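Local atomic coordinates of oxidoreductase, NAD-binding/iron-sulfur cluster-binding protein (Nitratireductor pacificus pht-3B, PDB entry 6ZXU), a protein that binds cobalamin and two [4Fe-4S] clusters and, as a catabolic reductive dehalogenase, probably removes halogen from organohalide substrates by reduction. Residues A[364-370]-A[468-472]; A[433-438]-A[635-641]; A[439-443]-A[657-661]. Residues are numbered along the deposited sequence.

Contact 1: A[364-370]-A[468-472]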
ATOM      1  N   LEU A 364     -20.045   5.213 -21.491  1.00 24.90           N
ATOM      2  CA  LEU A 364     -20.986   4.115 -21.446  1.00 27.67           C
ATOM      3  C   LEU A 364     -22.363   4.668 -21.200  1.00 30.06           C
ATOM      4  O   LEU A 364     -22.522   5.802 -20.690  1.00 29.98           O
ATOM      5  CB  LEU A 364     -20.635   3.127 -20.322  1.00 26.69           C
ATOM      6  CG  LEU A 364     -19.335   2.341 -20.392  1.00 27.20           C
ATOM      7  CD1 LEU A 364     -19.198   1.379 -19.166  1.00 26.37           C
ATOM      8  CD2 LEU A 364     -19.172   1.589 -21.662  1.00 28.05           C
ATOM      9  N   ALA A 365     -23.371   3.821 -21.429  1.00 32.59           N
ATOM     10  CA  ALA A 365     -24.779   4.118 -21.072  1.00 34.03           C
ATOM     11  C   ALA A 365     -25.169   3.451 -19.767  1.00 29.94           C
ATOM     12  O   ALA A 365     -24.931   2.243 -19.625  1.00 29.78           O
ATOM     13  CB  ALA A 365     -25.691   3.588 -22.184  1.00 35.64           C
ATOM     14  N   PRO A 366     -25.824   4.188 -18.877  1.00 29.31           N
ATOM     15  CA  PRO A 366     -26.296   3.567 -17.636  1.00 32.22           C
ATOM     16  C   PRO A 366     -27.136   2.329 -17.895  1.00 34.43           C
ATOM     17  O   PRO A 366     -27.962   2.327 -18.803  1.00 38.26           O
ATOM     18  CB  PRO A 366     -27.109   4.674 -16.972  1.00 30.89           C
ATOM     19  CG  PRO A 366     -26.465   5.948 -17.489  1.00 30.07           C
ATOM     20  CD  PRO A 366     -26.038   5.654 -18.876  1.00 28.59           C
ATOM     21  N   THR A 367     -26.891   1.274 -17.121  1.00 30.18           N
ATOM     22  CA  THR A 367     -27.473   0.005 -17.370  1.00 30.78           C
ATOM     23  C   THR A 367     -28.722  -0.202 -16.508  1.00 31.57           C
ATOM     24  O   THR A 367     -29.438  -1.168 -16.707  1.00 35.38           O
ATOM     25  CB  THR A 367     -26.498  -1.143 -17.071  1.00 29.98           C
ATOM     26  OG1 THR A 367     -26.178  -1.148 -15.675  1.00 35.05           O
ATOM     27  CG2 THR A 367     -25.296  -1.017 -17.858  1.00 28.28           C
ATOM     28  N   GLY A 368     -28.979   0.682 -15.548  1.00 30.94           N
ATOM     29  CA  GLY A 368     -30.035   0.436 -14.559  1.00 33.46           C
ATOM     30  C   GLY A 368     -29.635  -0.465 -13.366  1.00 33.96           C
ATOM     31  O   GLY A 368     -30.381  -0.609 -12.410  1.00 35.83           O
ATOM     32  N   LYS A 369     -28.468  -1.091 -13.411  1.00 33.90           N
ATOM     33  CA  LYS A 369     -27.983  -1.839 -12.227  1.00 33.42           C
ATOM     34  C   LYS A 369     -27.372  -0.859 -11.200  1.00 32.37           C
ATOM     35  O   LYS A 369     -27.059   0.294 -11.525  1.00 30.37           O
ATOM     36  CB  LYS A 369     -26.958  -2.870 -12.632  1.00 32.80           C
ATOM     37  CG  LYS A 369     -27.501  -3.917 -13.602  1.00 36.91           C
ATOM     38  CD  LYS A 369     -26.370  -4.707 -14.206  1.00 39.80           C
ATOM     39  CE  LYS A 369     -26.833  -5.591 -15.368  1.00 46.96           C
ATOM     40  NZ  LYS A 369     -27.189  -6.872 -14.747  1.00 52.34           N
ATOM     41  N   GLY A 370     -27.312  -1.309  -9.953  1.00 32.59           N
ATOM     42  CA  GLY A 370     -26.677  -0.567  -8.874  1.00 30.39           C
ATOM     43  C   GLY A 370     -27.580   0.201  -7.939  1.00 33.24           C
ATOM     44  O   GLY A 370     -27.106   0.889  -7.013  1.00 32.13           O
ATOM     45  N   ARG A 468     -18.495   0.183 -14.164  1.00 19.52           N
ATOM     46  CA  ARG A 468     -18.790  -0.203 -15.564  1.00 20.49           C
ATOM     47  C   ARG A 468     -20.052  -1.098 -15.595  1.00 23.47           C
ATOM     48  O   ARG A 468     -20.898  -0.924 -16.439  1.00 22.69           O
ATOM     49  CB  ARG A 468     -17.645  -0.812 -16.221  1.00 17.27           C
ATOM     50  CG  ARG A 468     -16.454   0.082 -16.412  1.00 18.32           C
ATOM     51  CD  ARG A 468     -15.372  -0.445 -17.314  1.00 18.45           C
ATOM     52  NE  ARG A 468     -14.879  -1.724 -16.872  1.00 21.60           N
ATOM     53  CZ  ARG A 468     -13.900  -1.936 -16.012  1.00 23.12           C
ATOM     54  NH1 ARG A 468     -13.264  -0.931 -15.449  1.00 21.97           N
ATOM     55  NH2 ARG A 468     -13.533  -3.173 -15.716  1.00 24.25           N
ATOM     56  N   ARG A 469     -20.224  -1.968 -14.615  1.00 22.86           N
ATOM     57  CA  ARG A 469     -21.410  -2.755 -14.460  1.00 24.99           C
ATOM     58  C   ARG A 469     -22.638  -1.904 -14.376  1.00 25.62           C
ATOM     59  O   ARG A 469     -23.695  -2.238 -14.905  1.00 29.01           O
ATOM     60  CB  ARG A 469     -21.289  -3.663 -13.242  1.00 28.83           C
ATOM     61  CG  ARG A 469     -22.491  -4.515 -12.959  1.00 32.69           C
ATOM     62  CD  ARG A 469     -22.339  -5.399 -11.725  1.00 36.55           C
ATOM     63  NE  ARG A 469     -21.114  -6.236 -11.728  1.00 43.50           N
ATOM     64  CZ  ARG A 469     -20.935  -7.365 -12.443  1.00 54.40           C
ATOM     65  NH1 ARG A 469     -21.872  -7.873 -13.297  1.00 60.58           N
ATOM     66  NH2 ARG A 469     -19.772  -8.005 -12.327  1.00 49.86           N
ATOM     67  N   MET A 470     -22.523  -0.765 -13.736  1.00 27.94           N
ATOM     68  CA  MET A 470     -23.665   0.156 -13.633  1.00 27.81           C
ATOM     69  C   MET A 470     -23.835   1.089 -14.841  1.00 24.79           C
ATOM     70  O   MET A 470     -24.670   1.986 -14.810  1.00 26.47           O
ATOM     71  CB  MET A 470     -23.495   0.980 -12.340  1.00 27.75           C
ATOM     72  CG  MET A 470     -23.409   0.141 -11.069  1.00 28.12           C
ATOM     73  SD  MET A 470     -23.408   1.090  -9.538  1.00 29.29           S
ATOM     74  CE  MET A 470     -21.811   1.910  -9.644  1.00 29.37           C
ATOM     75  N   GLY A 471     -22.963   0.954 -15.823  1.00 26.54           N
ATOM     76  CA  GLY A 471     -22.996   1.753 -17.029  1.00 25.74           C
ATOM     77  C   GLY A 471     -22.353   3.116 -16.917  1.00 28.67           C
ATOM     78  O   GLY A 471     -22.768   4.071 -17.604  1.00 22.62           O
ATOM     79  N   TYR A 472     -21.277   3.204 -16.109  1.00 25.82           N
ATOM     80  CA  TYR A 472     -20.475   4.431 -16.031  1.00 21.11           C
ATOM     81  C   TYR A 472     -19.055   4.106 -16.326  1.00 22.10           C
ATOM     82  O   TYR A 472     -18.471   3.214 -15.682  1.00 23.14           O
ATOM     83  CB  TYR A 472     -20.640   5.062 -14.643  1.00 22.49           C
ATOM     84  CG  TYR A 472     -22.004   5.579 -14.415  1.00 23.52           C
ATOM     85  CD1 TYR A 472     -22.360   6.864 -14.835  1.00 26.28           C
ATOM     86  CD2 TYR A 472     -22.970   4.807 -13.803  1.00 25.38           C
ATOM     87  CE1 TYR A 472     -23.645   7.352 -14.668  1.00 25.26           C
ATOM     88  CE2 TYR A 472     -24.252   5.273 -13.640  1.00 27.94           C
ATOM     89  CZ  TYR A 472     -24.573   6.566 -14.036  1.00 27.89           C
ATOM     90  OH  TYR A 472     -25.841   7.023 -13.820  1.00 32.89           O
TER
HETATM   91  O   HOH W   1     -22.511   6.655 -18.330  1.00 36.71           O
HETATM   92  O   HOH W   2     -27.104   2.013 -13.648  1.00 32.37           O
HETATM   93  O   HOH W   3     -24.553  -7.460 -12.756  1.00 51.47           O
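L364, M470 and G471 bury the most area here, about 74, 68 and 65 Å². L364 points its CB toward 468-472, and its CD1 lies 4.0 Å from R468 CB and 3.9 Å from Y472 C, an apolar contact beside the end of helix 445-469. G471 ends that helix in a Schellman motif: phi is 82°, and G471 N bonds to R468 O at 2.9 Å. Having no side chain, it lets P366 approach to a CA-CA distance of 3.8 Å, with G471 CA 3.3 Å from A365 O in a CA-H...O contact; a modelled CB would clash with A365, P366 and T367. M470 contributes its backbone O, which accepts from T367 N (3.3 Å, 168°), and its thioether, SD packing 3.7 Å from G370 CA. T367 OG1 donates to R469 O at 2.8 Å and accepts from K369 N at 3.2 Å in an ST turn. D71 and W163 bond the G370 backbone. The loop between helices 342-354 and 376-390 thus packs on the C-terminal end of helix 445-469, away from the cofactors, combining hydrogen bonds to two end-of-helix carbonyls, from T367 N and OG1, with close approach at G471 and apolar contact by L364.

Contact 2: A[433-438]-A[635-641]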
ATOM      1  N   GLU A 433       5.310  -0.964  10.717  1.00 20.36           N
ATOM      2  CA  GLU A 433       6.147  -1.861  11.552  1.00 23.51           C
ATOM      3  C   GLU A 433       7.292  -2.449  10.714  1.00 22.20           C
ATOM      4  O   GLU A 433       8.413  -2.497  11.211  1.00 25.24           O
ATOM      5  CB  GLU A 433       5.335  -2.979  12.159  1.00 25.08           C
ATOM      6  CG  GLU A 433       4.568  -2.503  13.412  1.00 27.95           C
ATOM      7  CD  GLU A 433       3.271  -1.665  13.137  1.00 37.69           C
ATOM      8  OE1 GLU A 433       2.658  -1.092  14.137  1.00 32.42           O
ATOM      9  OE2 GLU A 433       2.884  -1.556  11.909  1.00 42.40           O
ATOM     10  N   THR A 434       7.051  -2.726   9.452  1.00 18.02           N
ATOM     11  CA  THR A 434       8.118  -3.157   8.590  1.00 16.47           C
ATOM     12  C   THR A 434       9.142  -2.027   8.369  1.00 17.81           C
ATOM     13  O   THR A 434      10.350  -2.217   8.461  1.00 15.10           O
ATOM     14  CB  THR A 434       7.605  -3.676   7.260  1.00 18.80           C
ATOM     15  OG1 THR A 434       6.906  -4.889   7.479  1.00 20.36           O
ATOM     16  CG2 THR A 434       8.723  -3.958   6.285  1.00 19.79           C
ATOM     17  N   MET A 435       8.666  -0.808   8.133  1.00 16.82           N
ATOM     18  CA  MET A 435       9.561   0.281   7.907  1.00 16.42           C
ATOM     19  C   MET A 435      10.415   0.586   9.126  1.00 18.79           C
ATOM     20  O   MET A 435      11.539   1.111   8.974  1.00 20.73           O
ATOM     21  CB  MET A 435       8.761   1.552   7.445  1.00 20.54           C
ATOM     22  CG  MET A 435       9.492   2.436   6.487  1.00 27.81           C
ATOM     23  SD  MET A 435       8.350   3.767   5.804  1.00 35.74           S
ATOM     24  CE  MET A 435       7.241   2.803   4.752  1.00 35.22           C
ATOM     25  N   GLU A 436       9.923   0.295  10.320  1.00 17.42           N
ATOM     26  CA  GLU A 436      10.695   0.505  11.533  1.00 20.60           C
ATOM     27  C   GLU A 436      11.977  -0.334  11.568  1.00 17.69           C
ATOM     28  O   GLU A 436      12.948   0.100  12.102  1.00 19.47           O
ATOM     29  CB  GLU A 436       9.839   0.187  12.789  1.00 22.43           C
ATOM     30  CG  GLU A 436       9.063   1.386  13.324  1.00 31.72           C
ATOM     31  CD  GLU A 436       9.937   2.699  13.513  1.00 35.66           C
ATOM     32  OE1 GLU A 436       9.873   3.663  12.653  1.00 40.21           O
ATOM     33  OE2 GLU A 436      10.729   2.766  14.515  1.00 40.08           O
ATOM     34  N   GLY A 437      11.912  -1.562  11.068  1.00 18.93           N
ATOM     35  CA  GLY A 437      13.048  -2.451  11.034  1.00 19.53           C
ATOM     36  C   GLY A 437      14.074  -2.109   9.960  1.00 18.17           C
ATOM     37  O   GLY A 437      15.176  -2.579  10.004  1.00 16.89           O
ATOM     38  N   ALA A 438      13.673  -1.298   8.961  1.00 19.43           N
ATOM     39  CA  ALA A 438      14.340  -1.144   7.664  1.00 16.45           C
ATOM     40  C   ALA A 438      15.185   0.096   7.676  1.00 15.55           C
ATOM     41  O   ALA A 438      14.979   1.004   8.441  1.00 15.28           O
ATOM     42  CB  ALA A 438      13.318  -1.034   6.559  1.00 17.31           C
ATOM     43  N   ASN A 635      14.795  -0.492  14.302  1.00 20.10           N
ATOM     44  CA  ASN A 635      14.345  -1.377  15.347  1.00 22.64           C
ATOM     45  C   ASN A 635      14.601  -2.835  14.921  1.00 22.74           C
ATOM     46  O   ASN A 635      13.872  -3.409  14.163  1.00 19.25           O
ATOM     47  CB  ASN A 635      12.867  -1.130  15.629  1.00 20.29           C
ATOM     48  CG  ASN A 635      12.316  -2.011  16.743  1.00 23.88           C
ATOM     49  OD1 ASN A 635      12.977  -2.962  17.206  1.00 27.16           O
ATOM     50  ND2 ASN A 635      11.088  -1.748  17.155  1.00 22.79           N
ATOM     51  N   LEU A 636      15.658  -3.443  15.451  1.00 23.61           N
ATOM     52  CA  LEU A 636      16.128  -4.750  14.992  1.00 23.14           C
ATOM     53  C   LEU A 636      15.118  -5.850  15.231  1.00 24.79           C
ATOM     54  O   LEU A 636      15.054  -6.813  14.457  1.00 22.28           O
ATOM     55  CB  LEU A 636      17.544  -5.090  15.578  1.00 29.09           C
ATOM     56  N   ILE A 637      14.209  -5.673  16.184  1.00 20.68           N
ATOM     57  CA  ILE A 637      13.152  -6.675  16.378  1.00 22.78           C
ATOM     58  C   ILE A 637      12.232  -6.787  15.174  1.00 19.07           C
ATOM     59  O   ILE A 637      11.662  -7.817  14.939  1.00 18.63           O
ATOM     60  CB  ILE A 637      12.335  -6.323  17.639  1.00 26.02           C
ATOM     61  CG1 ILE A 637      13.182  -6.704  18.852  1.00 38.73           C
ATOM     62  CG2 ILE A 637      11.097  -7.145  17.796  1.00 25.46           C
ATOM     63  CD1 ILE A 637      12.943  -5.852  20.088  1.00 45.46           C
ATOM     64  N   LYS A 638      12.062  -5.690  14.445  1.00 18.90           N
ATOM     65  CA  LYS A 638      11.133  -5.665  13.314  1.00 18.60           C
ATOM     66  C   LYS A 638      11.739  -6.110  11.971  1.00 18.82           C
ATOM     67  O   LYS A 638      11.089  -6.040  10.937  1.00 19.42           O
ATOM     68  CB  LYS A 638      10.548  -4.289  13.194  1.00 17.39           C
ATOM     69  CG  LYS A 638       9.830  -3.732  14.447  1.00 20.57           C
ATOM     70  CD  LYS A 638       8.584  -4.522  14.727  1.00 19.24           C
ATOM     71  CE  LYS A 638       7.780  -3.829  15.776  1.00 19.64           C
ATOM     72  NZ  LYS A 638       6.487  -4.529  15.905  1.00 24.54           N
ATOM     73  N   ARG A 639      13.001  -6.514  11.944  1.00 19.51           N
ATOM     74  CA  ARG A 639      13.644  -6.939  10.739  1.00 18.93           C
ATOM     75  C   ARG A 639      13.332  -8.392  10.462  1.00 20.64           C
ATOM     76  O   ARG A 639      14.102  -9.288  10.808  1.00 18.75           O
ATOM     77  CB  ARG A 639      15.148  -6.655  10.808  1.00 18.91           C
ATOM     78  CG  ARG A 639      15.869  -6.871   9.480  1.00 20.29           C
ATOM     79  CD  ARG A 639      17.192  -6.184   9.511  1.00 22.55           C
ATOM     80  NE  ARG A 639      18.065  -6.559   8.419  1.00 23.75           N
ATOM     81  CZ  ARG A 639      19.341  -6.145   8.368  1.00 29.69           C
ATOM     82  NH1 ARG A 639      19.813  -5.351   9.321  1.00 26.07           N
ATOM     83  NH2 ARG A 639      20.141  -6.467   7.361  1.00 29.60           N
ATOM     84  N   TRP A 640      12.192  -8.651   9.837  1.00 18.26           N
ATOM     85  CA  TRP A 640      11.728 -10.001   9.718  1.00 17.34           C
ATOM     86  C   TRP A 640      12.109 -10.659   8.396  1.00 20.60           C
ATOM     87  O   TRP A 640      11.887 -11.870   8.249  1.00 21.01           O
ATOM     88  CB  TRP A 640      10.188 -10.020   9.785  1.00 18.35           C
ATOM     89  CG  TRP A 640       9.496  -9.107   8.795  1.00 18.89           C
ATOM     90  CD1 TRP A 640       9.124  -7.781   9.029  1.00 19.52           C
ATOM     91  CD2 TRP A 640       9.075  -9.405   7.450  1.00 15.59           C
ATOM     92  NE1 TRP A 640       8.521  -7.238   7.902  1.00 19.69           N
ATOM     93  CE2 TRP A 640       8.470  -8.208   6.927  1.00 18.13           C
ATOM     94  CE3 TRP A 640       9.190 -10.518   6.639  1.00 15.11           C
ATOM     95  CZ2 TRP A 640       7.991  -8.141   5.641  1.00 19.46           C
ATOM     96  CZ3 TRP A 640       8.761 -10.447   5.367  1.00 17.77           C
ATOM     97  CH2 TRP A 640       8.138  -9.282   4.871  1.00 17.89           C
ATOM     98  N   TRP A 641      12.573  -9.880   7.409  1.00 18.62           N
ATOM     99  CA  TRP A 641      12.797 -10.397   6.032  1.00 17.34           C
ATOM    100  C   TRP A 641      14.233 -10.896   5.876  1.00 17.97           C
ATOM    101  O   TRP A 641      15.139 -10.547   6.659  1.00 18.95           O
ATOM    102  CB  TRP A 641      12.510  -9.275   4.973  1.00 15.61           C
ATOM    103  CG  TRP A 641      13.350  -8.027   5.185  1.00 14.22           C
ATOM    104  CD1 TRP A 641      14.569  -7.737   4.609  1.00 15.61           C
ATOM    105  CD2 TRP A 641      13.046  -6.933   6.039  1.00 15.81           C
ATOM    106  NE1 TRP A 641      15.039  -6.554   5.087  1.00 18.28           N
ATOM    107  CE2 TRP A 641      14.102  -6.032   5.951  1.00 14.88           C
ATOM    108  CE3 TRP A 641      11.955  -6.623   6.854  1.00 13.81           C
ATOM    109  CZ2 TRP A 641      14.137  -4.885   6.709  1.00 18.15           C
ATOM    110  CZ3 TRP A 641      11.984  -5.502   7.601  1.00 15.33           C
ATOM    111  CH2 TRP A 641      13.067  -4.623   7.530  1.00 16.58           C
TER
HETATM  112  O   HOH W   4       9.762   0.744  16.330  1.00 35.48           O
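Two consecutive tryptophans, W640 and W641, grip the same short helix, 432-437, in different ways. W640 NE1 donates to T434 OG1 at 2.9 Å and 157°, with the hydroxyl near the ring plane. W641 instead uses its ring edge, CH2 lying 3.6 Å from G437 C and 3.7 Å from A438 N and A438 CB. The CA atoms of G437 and K638 approach to 4.4 Å because G437 has no side chain; an ideal CB would fall 2.6 Å from K638 O. Around E436 and G437, N635 N donates almost linearly to E436 O (2.9 Å, 180°), and N635 O receives a CA-H...O contact from G437 CA at 3.4 Å. N635 OD1 accepts from I637 N at 3.1 Å, an Asx turn that starts the 3-10 segment 636-638. Water 4 bridges E436 OE2 and N635 ND2, each at 2.9 Å; N635 ND2 also bonds R34 O. K638 CB lies 3.4 Å from E433 O, its amine held by R36 and N33. The loop between helix 619-628 and strand 645-647 packs on a helix near the cobalamin site, the T434 side chain lying about 8 Å from that of cobalamin-binding Q430, while helix 103-116 touches W640. Two hydrogen bonds, one from backbone and one from indole, join the segments at T434 and E436, and the aromatic edge and the glycine supply close fit without a salt bridge between them.

Contact 3: A[439-443]-A[657-661]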
ATOM      1  N   SER A 439      16.163   0.110   6.801  1.00 16.80           N
ATOM      2  CA  SER A 439      16.972   1.288   6.546  1.00 18.02           C
ATOM      3  C   SER A 439      16.166   2.337   5.683  1.00 17.28           C
ATOM      4  O   SER A 439      16.520   3.500   5.634  1.00 15.82           O
ATOM      5  CB  SER A 439      18.255   0.891   5.780  1.00 18.10           C
ATOM      6  OG  SER A 439      19.065   2.034   5.610  1.00 21.13           O
ATOM      7  N   GLY A 440      15.135   1.871   4.991  1.00 18.05           N
ATOM      8  CA  GLY A 440      14.495   2.658   3.951  1.00 17.94           C
ATOM      9  C   GLY A 440      14.971   2.414   2.558  1.00 17.15           C
ATOM     10  O   GLY A 440      14.168   2.479   1.624  1.00 16.86           O
ATOM     11  N   ASP A 441      16.288   2.114   2.403  1.00 17.95           N
ATOM     12  CA  ASP A 441      16.865   1.741   1.109  1.00 17.48           C
ATOM     13  C   ASP A 441      17.555   0.350   1.138  1.00 16.39           C
ATOM     14  O   ASP A 441      18.516   0.112   0.411  1.00 14.59           O
ATOM     15  CB  ASP A 441      17.816   2.779   0.679  1.00 16.22           C
ATOM     16  CG  ASP A 441      18.886   3.062   1.764  1.00 19.04           C
ATOM     17  OD1 ASP A 441      18.777   2.531   2.903  1.00 17.78           O
ATOM     18  OD2 ASP A 441      19.769   3.882   1.486  1.00 15.23           O
ATOM     19  N   ASP A 442      17.015  -0.594   1.905  1.00 16.17           N
ATOM     20  CA  ASP A 442      17.570  -1.940   1.930  1.00 16.06           C
ATOM     21  C   ASP A 442      16.781  -2.886   1.117  1.00 17.71           C
ATOM     22  O   ASP A 442      16.090  -2.464   0.201  1.00 19.21           O
ATOM     23  CB  ASP A 442      17.731  -2.393   3.393  1.00 20.47           C
ATOM     24  CG  ASP A 442      16.389  -2.440   4.176  1.00 19.77           C
ATOM     25  OD1 ASP A 442      15.331  -2.621   3.555  1.00 20.98           O
ATOM     26  OD2 ASP A 442      16.424  -2.346   5.439  1.00 19.84           O
ATOM     27  N   TRP A 443      16.850  -4.193   1.408  1.00 17.94           N
ATOM     28  CA  TRP A 443      16.297  -5.239   0.537  1.00 18.09           C
ATOM     29  C   TRP A 443      14.805  -5.356   0.531  1.00 17.34           C
ATOM     30  O   TRP A 443      14.249  -5.924  -0.387  1.00 19.90           O
ATOM     31  CB  TRP A 443      17.010  -6.646   0.786  1.00 21.09           C
ATOM     32  CG  TRP A 443      18.416  -6.475   0.444  1.00 18.85           C
ATOM     33  CD1 TRP A 443      19.462  -6.273   1.280  1.00 20.23           C
ATOM     34  CD2 TRP A 443      18.920  -6.306  -0.889  1.00 19.55           C
ATOM     35  NE1 TRP A 443      20.592  -6.023   0.535  1.00 21.41           N
ATOM     36  CE2 TRP A 443      20.276  -6.008  -0.790  1.00 20.31           C
ATOM     37  CE3 TRP A 443      18.364  -6.413  -2.139  1.00 18.11           C
ATOM     38  CZ2 TRP A 443      21.090  -5.795  -1.942  1.00 23.14           C
ATOM     39  CZ3 TRP A 443      19.155  -6.217  -3.282  1.00 19.31           C
ATOM     40  CH2 TRP A 443      20.507  -5.910  -3.167  1.00 20.78           C
ATOM     41  N   GLY A 657      26.466  -5.820  -0.445  1.00 25.50           N
ATOM     42  CA  GLY A 657      26.128  -5.565   0.966  1.00 27.71           C
ATOM     43  C   GLY A 657      24.709  -5.011   1.108  1.00 26.04           C
ATOM     44  O   GLY A 657      23.916  -5.102   0.156  1.00 25.16           O
ATOM     45  N   THR A 658      24.438  -4.392   2.279  1.00 25.45           N
ATOM     46  CA  THR A 658      23.116  -3.974   2.678  1.00 23.52           C
ATOM     47  C   THR A 658      23.203  -2.676   3.412  1.00 24.85           C
ATOM     48  O   THR A 658      23.994  -2.510   4.327  1.00 22.15           O
ATOM     49  CB  THR A 658      22.511  -5.038   3.558  1.00 23.72           C
ATOM     50  OG1 THR A 658      22.401  -6.252   2.792  1.00 22.56           O
ATOM     51  CG2 THR A 658      21.156  -4.637   4.093  1.00 25.92           C
ATOM     52  N   ASN A 659      22.364  -1.719   3.007  1.00 23.31           N
ATOM     53  CA  ASN A 659      22.236  -0.440   3.744  1.00 21.82           C
ATOM     54  C   ASN A 659      21.679  -0.656   5.107  1.00 18.83           C
ATOM     55  O   ASN A 659      20.690  -1.385   5.287  1.00 17.95           O
ATOM     56  CB  ASN A 659      21.310   0.563   2.977  1.00 20.33           C
ATOM     57  CG  ASN A 659      21.929   1.020   1.700  1.00 21.49           C
ATOM     58  OD1 ASN A 659      23.049   1.533   1.697  1.00 24.22           O
ATOM     59  ND2 ASN A 659      21.233   0.820   0.578  1.00 18.22           N
ATOM     60  N   GLU A 660      22.329  -0.068   6.106  1.00 19.02           N
ATOM     61  CA  GLU A 660      21.891  -0.118   7.520  1.00 22.33           C
ATOM     62  C   GLU A 660      22.122   1.253   8.124  1.00 24.09           C
ATOM     63  O   GLU A 660      22.870   1.445   9.057  1.00 20.38           O
ATOM     64  CB  GLU A 660      22.604  -1.214   8.300  1.00 23.81           C
ATOM     65  CG  GLU A 660      22.351  -2.573   7.704  1.00 25.49           C
ATOM     66  CD  GLU A 660      23.229  -3.641   8.375  1.00 46.42           C
ATOM     67  OE1 GLU A 660      24.506  -3.366   8.575  1.00 47.41           O
ATOM     68  OE2 GLU A 660      22.638  -4.740   8.679  1.00 40.40           O
ATOM     69  N   ARG A 661      21.403   2.211   7.587  1.00 20.75           N
ATOM     70  CA  ARG A 661      21.594   3.592   7.932  1.00 22.04           C
ATOM     71  C   ARG A 661      20.956   3.926   9.276  1.00 24.87           C
ATOM     72  O   ARG A 661      19.900   3.434   9.653  1.00 23.41           O
ATOM     73  CB  ARG A 661      20.980   4.456   6.799  1.00 20.96           C
ATOM     74  CG  ARG A 661      21.657   4.241   5.491  1.00 21.61           C
ATOM     75  CD  ARG A 661      21.155   5.235   4.472  1.00 21.34           C
ATOM     76  NE  ARG A 661      21.651   4.874   3.201  1.00 21.14           N
ATOM     77  CZ  ARG A 661      22.779   5.329   2.705  1.00 28.31           C
ATOM     78  NH1 ARG A 661      23.537   6.155   3.420  1.00 28.86           N
ATOM     79  NH2 ARG A 661      23.164   4.979   1.507  1.00 29.29           N
TER
HETATM   80  O   HOH W   5      18.786  -3.093   6.611  1.00 21.32           O
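S439 OG accepts from R661 N (3.1 Å, 164°) and donates to D441 OD1 at 2.8 Å. The other carboxylate oxygen, D441 OD2, forms a salt bridge with R661 NE at 2.7 Å and is also hydrogen-bonded to Y578, which in turn bonds R661 NH2. N659 ND2 donates to D441 O (2.8 Å, 162°); Q582 bonds both of these groups. D442 OD2 takes S439 N at 2.8 Å and a water at 2.7 Å, the water also donating to N659 O at 2.9 Å. W443 NE1 donates to T658 OG1 (2.9 Å, 134°), with a weak second bond to G657 O at 3.5 Å. The side chain of D441 lies about 4 Å from that of C588 and about 6 Å from an iron-sulfur cluster. Segment 439-443 links helix 432-437 to helix 445-469, at whose start D442 OD1 caps I444 N, and 657-661 lies in the loop between strand 650-652 and helix 671-674.

In the fold
From the N terminus, 364-370 comes first, between helices 342-354 and 376-390; contact 1 closes a loop of 97 intervening residues that includes strands 394-399 and 422-429. Inside that loop lie 433-438 and 439-443, whose partners, 635-641 and 657-661, come only after 468-472. All three contacts therefore cross pairwise and none nests. Contacts 2 and 3 close spans of 196 and 213 residues, both containing the ferredoxin-type region, and touch through the R639 NH1-E660 OE2 salt bridge at 3.0 Å, their centres 11 Å apart. Helix 445-469 runs from beside contact 3 to contact 1, whose centre is 45 Å from that of contact 2, across the chain's centre.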